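Local coordinates for protein 6-pyruvoyl tetrahydropterin synthase (Plasmodium falciparum, PDB 1Y13) that belongs to the 6-pyruvoyl tetrahydropterin synthase family and binds a zinc ion and biopterin in a hexameric assembly, at residues Glu148-Val152 against Ser153-Ser157; His37-Tyr41 against Asn42-Glu46. All coordinates share one frame; numbering follows the deposited sequence.

Overall arrangement
Contact 2 (H37-Y41 against N42-E46) closes along the chain before contact 1 (E148-V152 against S153-S157) opens, and the two lie on opposite sides of the chain's centre, with centres 36 Å apart and nearest atoms about 21 Å apart. Contact 2 is the hairpin turn between strands 21-41 and 44-45, at one margin of the five-stranded antiparallel sheet. Contact 1 joins helices 135-150 and 152-157, and its buried side chains rest on strand 162-168 of that same sheet. The sheet is thus their common element: contact 2 supplies one zinc ligand, H37, and three residues of the biopterin pocket and meets two other subunits, whereas contact 1 touches no other protein chain of the assembly.

Contact 1 of 2, residues Glu148-Val152 against Ser153-Ser157; sequences EEMDV and SLLKS
The carboxylate of D151 is met from above its plane by the backbone N of L154, which gives a hydrogen bond to OD2 at 3.3 Å, 70° out of that plane; S153 OG lies 3.0 Å from the same OD2. Having CG anti to the backbone N swings the acid over the start of helix 152-157, where it serves as N-cap. The bond is not straight, at 140° about the hydrogen. By contrast, L155 N reaches D151 O at 3.3 Å in a nearly straight bond, close to the line of the carbonyl, and K156 N follows with V152 O at 3.1 Å. K156 CG also lies beside V152 O. L154 lays CD2 against M150 O at 3.4 Å, while on the buried side L155 CD2 packs on CB of selenomethionine M150 at 4.2 Å; M150 and L155 both rest on I163 of strand 162-168. The carboxylate's negative charge would probably suit the N-terminal end of helix 152-157. With its positive phi (73°), D151 ends one helical run and caps the next, a one-residue break between helices 135-150 and 152-157 with an Asp N-cap.

Contact 2 of 2, residues His37-Tyr41 against Asn42-Glu46; sequences HFIAY and NGFRE. With ZN (zinc ion), chain D; BIO (biopterin), chain E.
Four hydrogen bonds tie H37-Y41 to N42-E46. Y41 and F44 exchange two of them, Y41 N to F44 O and F44 N to Y41 O, each 3.0 Å, round a type II turn in which G43 takes positive phi. A40 and R45 form the adjoining non-hydrogen-bonded pair, and A40 CA makes a CH...O contact with F44 O. Beyond them, E46 N donates to I39 O at 3.2 Å, and I39 N returns a bond to the side chain, E46 OE2, at 2.9 Å, on the anti side and 35° out of the carboxylate plane.

Among the aromatic contacts, Y41 and F44 lie nearly parallel, planes 16° apart but slid so that the rings barely overlap; F44 CB sits over the Y41 face, 3.8 Å from its centroid, and Y41 OH over the F44 face. I39 CG2 comes at the F44 edge. A40 and R45 share the other sheet face; R45 CD meets the F38 ring obliquely, while R45 NH2 is hydrogen-bonded to S116 OG.

As metal and ligand contacts, H37 NE2 binds zinc at 2.3 Å, joined by H49, H51 and biopterin O9 and O10. H37 ND1 is held by S133. I39 CD1 touches biopterin N5, and E46 OE2 approaches O9 to 2.5 Å. With chi1 at 70° and the chain extended beyond CG, E46 brings its carboxylate to both I39 N and the ligand. OE2 thus accepts from I39 N and also lies close to O9, a short approach that may be a hydrogen bond; O9 is one of the two biopterin oxygens on zinc, which would probably polarise it.

Contact 1 of 2, residues Glu148-Val152 against Ser153-Ser157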
loop_
_atom_site.group_PDB
_atom_site.type_symbol
_atom_site.label_atom_id
_atom_site.label_comp_id
_atom_site.label_asym_id
_atom_site.label_seq_id
_atom_site.Cartn_x
_atom_site.Cartn_y
_atom_site.Cartn_z
ATOM N N GLU A 148 4.465 -16.287 -25.121
ATOM C CA GLU A 148 3.699 -16.705 -26.308
ATOM C C GLU A 148 2.621 -15.677 -26.670
ATOM O O GLU A 148 2.457 -15.345 -27.841
ATOM C CB GLU A 148 3.027 -18.065 -26.072
ATOM C CG GLU A 148 3.969 -19.268 -26.144
ATOM C CD GLU A 148 3.303 -20.591 -25.717
ATOM O OE1 GLU A 148 2.100 -20.592 -25.339
ATOM O OE2 GLU A 148 3.995 -21.642 -25.762
ATOM N N GLU A 149 1.872 -15.203 -25.665
ATOM C CA GLU A 149 0.810 -14.201 -25.903
ATOM C C GLU A 149 1.339 -12.952 -26.582
ATOM O O GLU A 149 0.751 -12.467 -27.560
ATOM C CB GLU A 149 0.116 -13.761 -24.607
ATOM C CG GLU A 149 -0.816 -14.783 -23.974
ATOM C CD GLU A 149 -1.998 -15.156 -24.863
ATOM O OE1 GLU A 149 -2.260 -14.439 -25.874
ATOM O OE2 GLU A 149 -2.662 -16.177 -24.543
HETATM N N MSE A 150 2.439 -12.426 -26.048
HETATM C CA MSE A 150 3.022 -11.170 -26.538
HETATM C C MSE A 150 3.711 -11.347 -27.865
HETATM O O MSE A 150 4.015 -10.371 -28.550
HETATM C CB MSE A 150 4.001 -10.601 -25.528
HETATM C CG MSE A 150 3.303 -10.142 -24.302
HETATM SE SE MSE A 150 4.570 -9.206 -23.217
HETATM C CE MSE A 150 5.599 -10.761 -22.375
ATOM N N ASP A 151 3.958 -12.602 -28.221
ATOM C CA ASP A 151 4.547 -12.935 -29.499
ATOM C C ASP A 151 6.023 -12.560 -29.500
ATOM O O ASP A 151 6.374 -11.378 -29.545
ATOM C CB ASP A 151 3.803 -12.209 -30.633
ATOM C CG ASP A 151 4.438 -12.441 -32.001
ATOM O OD1 ASP A 151 4.824 -13.596 -32.302
ATOM O OD2 ASP A 151 4.541 -11.465 -32.786
ATOM N N VAL A 152 6.885 -13.575 -29.520
ATOM C CA VAL A 152 8.336 -13.360 -29.463
ATOM C C VAL A 152 8.908 -12.456 -30.575
ATOM O O VAL A 152 9.919 -11.778 -30.355
ATOM C CB VAL A 152 9.092 -14.711 -29.386
ATOM C CG1 VAL A 152 8.967 -15.495 -30.715
ATOM C CG2 VAL A 152 10.565 -14.493 -28.993
ATOM N N SER A 153 8.285 -12.436 -31.755
ATOM C CA SER A 153 8.799 -11.634 -32.878
ATOM C C SER A 153 8.445 -10.147 -32.757
ATOM O O SER A 153 9.201 -9.290 -33.232
ATOM C CB SER A 153 8.332 -12.194 -34.232
ATOM O OG SER A 153 6.958 -11.922 -34.461
ATOM N N LEU A 154 7.292 -9.854 -32.144
ATOM C CA LEU A 154 6.954 -8.484 -31.729
ATOM C C LEU A 154 8.019 -7.959 -30.775
ATOM O O LEU A 154 8.585 -6.881 -30.992
ATOM C CB LEU A 154 5.578 -8.396 -31.035
ATOM C CG LEU A 154 5.291 -7.008 -30.402
ATOM C CD1 LEU A 154 5.105 -5.896 -31.474
ATOM C CD2 LEU A 154 4.088 -7.062 -29.467
ATOM N N LEU A 155 8.293 -8.728 -29.729
ATOM C CA LEU A 155 9.289 -8.342 -28.739
ATOM C C LEU A 155 10.646 -8.064 -29.377
ATOM O O LEU A 155 11.290 -7.060 -29.056
ATOM C CB LEU A 155 9.399 -9.398 -27.630
ATOM C CG LEU A 155 8.074 -9.675 -26.923
ATOM C CD1 LEU A 155 8.158 -10.923 -26.060
ATOM C CD2 LEU A 155 7.560 -8.446 -26.109
ATOM N N LYS A 156 11.062 -8.930 -30.302
ATOM C CA LYS A 156 12.328 -8.762 -31.011
ATOM C C LYS A 156 12.377 -7.551 -31.932
ATOM O O LYS A 156 13.427 -6.927 -32.070
ATOM C CB LYS A 156 12.680 -10.008 -31.834
ATOM C CG LYS A 156 12.823 -11.290 -31.023
ATOM C CD LYS A 156 13.803 -11.168 -29.848
ATOM C CE LYS A 156 14.345 -12.559 -29.463
ATOM N NZ LYS A 156 15.128 -13.155 -30.608
ATOM N N SER A 157 11.269 -7.244 -32.604
ATOM C CA SER A 157 11.227 -6.060 -33.478
ATOM C C SER A 157 11.370 -4.750 -32.669
ATOM O O SER A 157 11.876 -3.744 -33.173
ATOM C CB SER A 157 9.943 -6.043 -34.323
ATOM O OG SER A 157 8.779 -5.973 -33.506
#

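Contact 2 of 2, residues His37-Tyr41 against Asn42-Glu46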
loop_
_atom_site.group_PDB
_atom_site.type_symbol
_atom_site.label_atom_id
_atom_site.label_comp_id
_atom_site.label_asym_id
_atom_site.label_seq_id
_atom_site.Cartn_x
_atom_site.Cartn_y
_atom_site.Cartn_z
ATOM N N HIS A 37 -5.252 -25.081 -4.041
ATOM C CA HIS A 37 -4.124 -25.957 -4.351
ATOM C C HIS A 37 -3.635 -26.630 -3.068
ATOM O O HIS A 37 -4.058 -26.265 -1.963
ATOM C CB HIS A 37 -2.970 -25.151 -5.008
ATOM C CG HIS A 37 -2.013 -24.542 -4.024
ATOM N ND1 HIS A 37 -0.662 -24.833 -4.020
ATOM C CD2 HIS A 37 -2.206 -23.652 -3.020
ATOM C CE1 HIS A 37 -0.064 -24.143 -3.062
ATOM N NE2 HIS A 37 -0.977 -23.415 -2.441
ATOM N N PHE A 38 -2.743 -27.598 -3.212
ATOM C CA PHE A 38 -1.926 -28.008 -2.092
ATOM C C PHE A 38 -0.590 -28.444 -2.637
ATOM O O PHE A 38 -0.508 -28.996 -3.730
ATOM C CB PHE A 38 -2.610 -29.086 -1.217
ATOM C CG PHE A 38 -2.914 -30.376 -1.940
ATOM C CD1 PHE A 38 -1.962 -31.368 -2.027
ATOM C CD2 PHE A 38 -4.162 -30.593 -2.524
ATOM C CE1 PHE A 38 -2.244 -32.572 -2.700
ATOM C CE2 PHE A 38 -4.455 -31.774 -3.177
ATOM C CZ PHE A 38 -3.495 -32.760 -3.285
ATOM N N ILE A 39 0.467 -28.151 -1.894
ATOM C CA ILE A 39 1.788 -28.648 -2.248
ATOM C C ILE A 39 2.016 -30.096 -1.813
ATOM O O ILE A 39 1.622 -30.509 -0.734
ATOM C CB ILE A 39 2.870 -27.670 -1.777
ATOM C CG1 ILE A 39 3.004 -26.573 -2.843
ATOM C CG2 ILE A 39 4.189 -28.395 -1.563
ATOM C CD1 ILE A 39 3.444 -25.247 -2.311
ATOM N N ALA A 40 2.601 -30.884 -2.712
ATOM C CA ALA A 40 2.990 -32.238 -2.378
ATOM C C ALA A 40 4.328 -32.535 -3.047
ATOM O O ALA A 40 4.476 -32.315 -4.237
ATOM C CB ALA A 40 1.906 -33.206 -2.829
ATOM N N TYR A 41 5.311 -32.967 -2.261
ATOM C CA TYR A 41 6.602 -33.423 -2.775
ATOM C C TYR A 41 7.023 -34.637 -1.950
ATOM O O TYR A 41 6.245 -35.088 -1.100
ATOM C CB TYR A 41 7.640 -32.304 -2.759
ATOM C CG TYR A 41 7.866 -31.602 -1.429
ATOM C CD1 TYR A 41 8.758 -32.123 -0.482
ATOM C CD2 TYR A 41 7.233 -30.393 -1.143
ATOM C CE1 TYR A 41 8.986 -31.481 0.720
ATOM C CE2 TYR A 41 7.459 -29.730 0.052
ATOM C CZ TYR A 41 8.332 -30.281 0.980
ATOM O OH TYR A 41 8.565 -29.631 2.172
ATOM N N ASN A 42 8.213 -35.186 -2.186
ATOM C CA ASN A 42 8.587 -36.429 -1.500
ATOM C C ASN A 42 8.539 -36.336 0.023
ATOM O O ASN A 42 9.229 -35.527 0.625
ATOM C CB ASN A 42 9.947 -36.958 -1.956
ATOM C CG ASN A 42 9.869 -37.672 -3.288
ATOM O OD1 ASN A 42 9.205 -38.712 -3.414
ATOM N ND2 ASN A 42 10.549 -37.119 -4.300
ATOM N N GLY A 43 7.704 -37.170 0.631
ATOM C CA GLY A 43 7.553 -37.202 2.087
ATOM C C GLY A 43 6.771 -36.040 2.702
ATOM O O GLY A 43 6.765 -35.888 3.919
ATOM N N PHE A 44 6.115 -35.214 1.885
ATOM C CA PHE A 44 5.351 -34.064 2.404
ATOM C C PHE A 44 4.095 -33.796 1.592
ATOM O O PHE A 44 4.140 -33.744 0.359
ATOM C CB PHE A 44 6.214 -32.801 2.426
ATOM C CG PHE A 44 5.470 -31.531 2.845
ATOM C CD1 PHE A 44 4.815 -30.738 1.903
ATOM C CD2 PHE A 44 5.468 -31.113 4.176
ATOM C CE1 PHE A 44 4.157 -29.551 2.283
ATOM C CE2 PHE A 44 4.816 -29.939 4.562
ATOM C CZ PHE A 44 4.161 -29.154 3.610
ATOM N N ARG A 45 2.992 -33.590 2.305
ATOM C CA ARG A 45 1.696 -33.254 1.709
ATOM C C ARG A 45 1.022 -32.282 2.660
ATOM O O ARG A 45 0.988 -32.550 3.841
ATOM C CB ARG A 45 0.833 -34.521 1.584
ATOM C CG ARG A 45 -0.280 -34.453 0.532
ATOM C CD ARG A 45 -1.648 -34.011 1.129
ATOM N NE ARG A 45 -2.311 -35.151 1.755
ATOM C CZ ARG A 45 -3.230 -35.088 2.717
ATOM N NH1 ARG A 45 -3.639 -33.923 3.225
ATOM N NH2 ARG A 45 -3.749 -36.223 3.183
ATOM N N GLU A 46 0.514 -31.151 2.180
ATOM C CA GLU A 46 -0.227 -30.240 3.062
ATOM C C GLU A 46 -1.717 -30.300 2.717
ATOM O O GLU A 46 -2.097 -30.814 1.660
ATOM C CB GLU A 46 0.293 -28.791 2.967
ATOM C CG GLU A 46 -0.031 -28.123 1.636
ATOM C CD GLU A 46 0.710 -26.804 1.385
ATOM O OE1 GLU A 46 1.429 -26.303 2.281
ATOM O OE2 GLU A 46 0.563 -26.266 0.268
HETATM ZN ZN ZN D . -0.236 -22.462 -0.492
HETATM N N1 BIO E . 7.441 -21.822 -0.457
HETATM N N2 BIO E . 8.997 -21.121 -2.037
HETATM C C2 BIO E . 7.717 -21.472 -1.728
HETATM N N3 BIO E . 6.715 -21.481 -2.634
HETATM C C4A BIO E . 5.047 -22.225 -1.032
HETATM C C8A BIO E . 6.180 -22.198 -0.085
HETATM N N8 BIO E . 5.934 -22.566 1.201
HETATM C C7 BIO E . 4.709 -22.943 1.631
HETATM C C6 BIO E . 3.636 -22.954 0.765
HETATM N N5 BIO E . 3.844 -22.605 -0.536
HETATM C C9 BIO E . 2.258 -23.374 1.234
HETATM O O9 BIO E . 1.443 -23.963 0.151
HETATM C C10 BIO E . 1.452 -22.233 1.945
HETATM O O10 BIO E . 0.600 -21.543 1.009
HETATM C C11 BIO E . 2.273 -21.182 2.714
#